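PDB 4OGG: protein DJ-1 homolog D from Arabidopsis thaliana, which belongs to the DJ-1/PfpI family of the glutaminase I clan and carries two such homologous domains in a single chain. Local coordinates for residues V49-C53 with A171-G175. Residues are numbered along the deposited sequence.
Sequences VHDFC and ATYEG
Residues 49-51 are the extended end of a strand, which Phe52 and Cys53 continue as loop; in the second segment, 171-172 lead into a 3-10 turn at 173-175, with Gly175 as helix N-cap. The backbones stay apart, His50 CA and Tyr173 CA being 9.7 Å distant, and the Tyr173 side chain (chi1 p) bridges the gap. Its OH donates a hydrogen bond of 2.7 Å to His50 O, near the ring plane. A water bridges the segments, its O donating to Tyr173 OH (2.8 Å) and Asp51 OD2 (3.2 Å). Glu174 N to Thr172 OG1 (3.1 Å) makes an ST turn; Thr172 OG1 also hydrogen-bonds Pro158 O. The Phe52 ring (chi1 m) meets that of Tyr173 obliquely, centroids 5.7 Å apart and planes at 45°, with Phe52 CZ 4.3 Å from Thr172 CG2. The His50 imidazole hydrogen-bonds Glu60 through NE2 and the modified cysteine at position 118 through ND1, so the contact lies beside that cysteine. Within this DJ-1/PfpI domain, a loop tyrosine hydroxyl bound to a strand carbonyl thus ties strand 44-51 to the connection between strand 167-170 and helix 176-186, while Thr258 and His257 from the second repeat reach Asp51 and Tyr173.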
loop_
_atom_site.group_PDB
_atom_site.type_symbol
_atom_site.label_atom_id
_atom_site.label_comp_id
_atom_site.label_asym_id
_atom_site.label_seq_id
_atom_site.Cartn_x
_atom_site.Cartn_y
_atom_site.Cartn_z
ATOM N N VAL C 49 9.520 -8.017 1.111
ATOM C CA VAL C 49 9.493 -8.519 -0.257
ATOM C C VAL C 49 10.444 -7.586 -0.992
ATOM O O VAL C 49 10.172 -6.391 -1.108
ATOM C CB VAL C 49 8.086 -8.396 -0.897
ATOM C CG1 VAL C 49 8.168 -8.706 -2.395
ATOM C CG2 VAL C 49 7.111 -9.348 -0.222
ATOM N N HIS C 50 11.575 -8.114 -1.443
ATOM C CA HIS C 50 12.545 -7.311 -2.176
ATOM C C HIS C 50 12.504 -7.744 -3.625
ATOM O O HIS C 50 12.997 -8.812 -3.991
ATOM C CB HIS C 50 13.943 -7.481 -1.580
ATOM C CG HIS C 50 14.127 -6.743 -0.288
ATOM N ND1 HIS C 50 15.291 -6.800 0.448
ATOM C CD2 HIS C 50 13.301 -5.902 0.377
ATOM C CE1 HIS C 50 15.175 -6.020 1.509
ATOM N NE2 HIS C 50 13.977 -5.464 1.490
ATOM N N ASP C 51 11.887 -6.898 -4.442
ATOM C CA ASP C 51 11.713 -7.177 -5.854
ATOM C C ASP C 51 12.609 -6.300 -6.716
ATOM O O ASP C 51 12.865 -5.141 -6.388
ATOM C CB ASP C 51 10.249 -6.949 -6.232
ATOM C CG ASP C 51 9.758 -7.918 -7.283
ATOM O OD1 ASP C 51 8.608 -7.758 -7.743
ATOM O OD2 ASP C 51 10.517 -8.839 -7.642
ATOM N N PHE C 52 13.073 -6.865 -7.822
ATOM C CA PHE C 52 13.941 -6.157 -8.753
ATOM C C PHE C 52 13.123 -5.733 -9.966
ATOM O O PHE C 52 13.212 -6.329 -11.041
ATOM C CB PHE C 52 15.090 -7.074 -9.165
ATOM C CG PHE C 52 15.839 -7.649 -7.998
ATOM C CD1 PHE C 52 16.685 -6.847 -7.236
ATOM C CD2 PHE C 52 15.660 -8.978 -7.628
ATOM C CE1 PHE C 52 17.342 -7.362 -6.120
ATOM C CE2 PHE C 52 16.311 -9.504 -6.512
ATOM C CZ PHE C 52 17.154 -8.693 -5.757
ATOM N N CYS C 53 12.322 -4.692 -9.778
ATOM C CA CYS C 53 11.459 -4.177 -10.829
ATOM C C CYS C 53 12.231 -3.463 -11.933
ATOM O O CYS C 53 12.479 -4.038 -12.996
ATOM C CB CYS C 53 10.420 -3.244 -10.210
ATOM S SG CYS C 53 9.524 -4.020 -8.834
ATOM N N ALA C 171 24.222 -14.581 -3.500
ATOM C CA ALA C 171 23.972 -13.148 -3.625
ATOM C C ALA C 171 22.506 -12.725 -3.522
ATOM O O ALA C 171 22.205 -11.678 -2.947
ATOM C CB ALA C 171 24.554 -12.650 -4.937
ATOM N N THR C 172 21.606 -13.526 -4.088
ATOM C CA THR C 172 20.172 -13.223 -4.073
ATOM C C THR C 172 19.365 -14.516 -4.076
ATOM O O THR C 172 19.923 -15.598 -4.262
ATOM C CB THR C 172 19.739 -12.428 -5.328
ATOM O OG1 THR C 172 19.791 -13.289 -6.476
ATOM C CG2 THR C 172 20.658 -11.236 -5.561
ATOM N N TYR C 173 18.050 -14.406 -3.886
ATOM C CA TYR C 173 17.207 -15.592 -3.886
ATOM C C TYR C 173 17.206 -16.309 -5.233
ATOM O O TYR C 173 16.727 -17.435 -5.342
ATOM C CB TYR C 173 15.775 -15.256 -3.435
ATOM C CG TYR C 173 15.113 -14.069 -4.103
ATOM C CD1 TYR C 173 14.775 -14.094 -5.459
ATOM C CD2 TYR C 173 14.791 -12.930 -3.365
ATOM C CE1 TYR C 173 14.127 -13.005 -6.059
ATOM C CE2 TYR C 173 14.147 -11.841 -3.953
ATOM C CZ TYR C 173 13.820 -11.882 -5.295
ATOM O OH TYR C 173 13.197 -10.796 -5.874
ATOM N N GLU C 174 17.751 -15.668 -6.262
ATOM C CA GLU C 174 17.814 -16.314 -7.565
ATOM C C GLU C 174 18.846 -17.439 -7.555
ATOM O O GLU C 174 18.881 -18.272 -8.463
ATOM C CB GLU C 174 18.145 -15.294 -8.656
ATOM C CG GLU C 174 16.943 -14.449 -9.039
ATOM C CD GLU C 174 15.725 -15.311 -9.345
ATOM O OE1 GLU C 174 15.812 -16.173 -10.247
ATOM O OE2 GLU C 174 14.681 -15.134 -8.680
ATOM N N GLY C 175 19.680 -17.462 -6.520
ATOM C CA GLY C 175 20.686 -18.504 -6.407
ATOM C C GLY C 175 20.243 -19.621 -5.473
ATOM O O GLY C 175 21.022 -20.527 -5.170
HETATM O O HOH W 1 11.774 -11.702 -8.159
#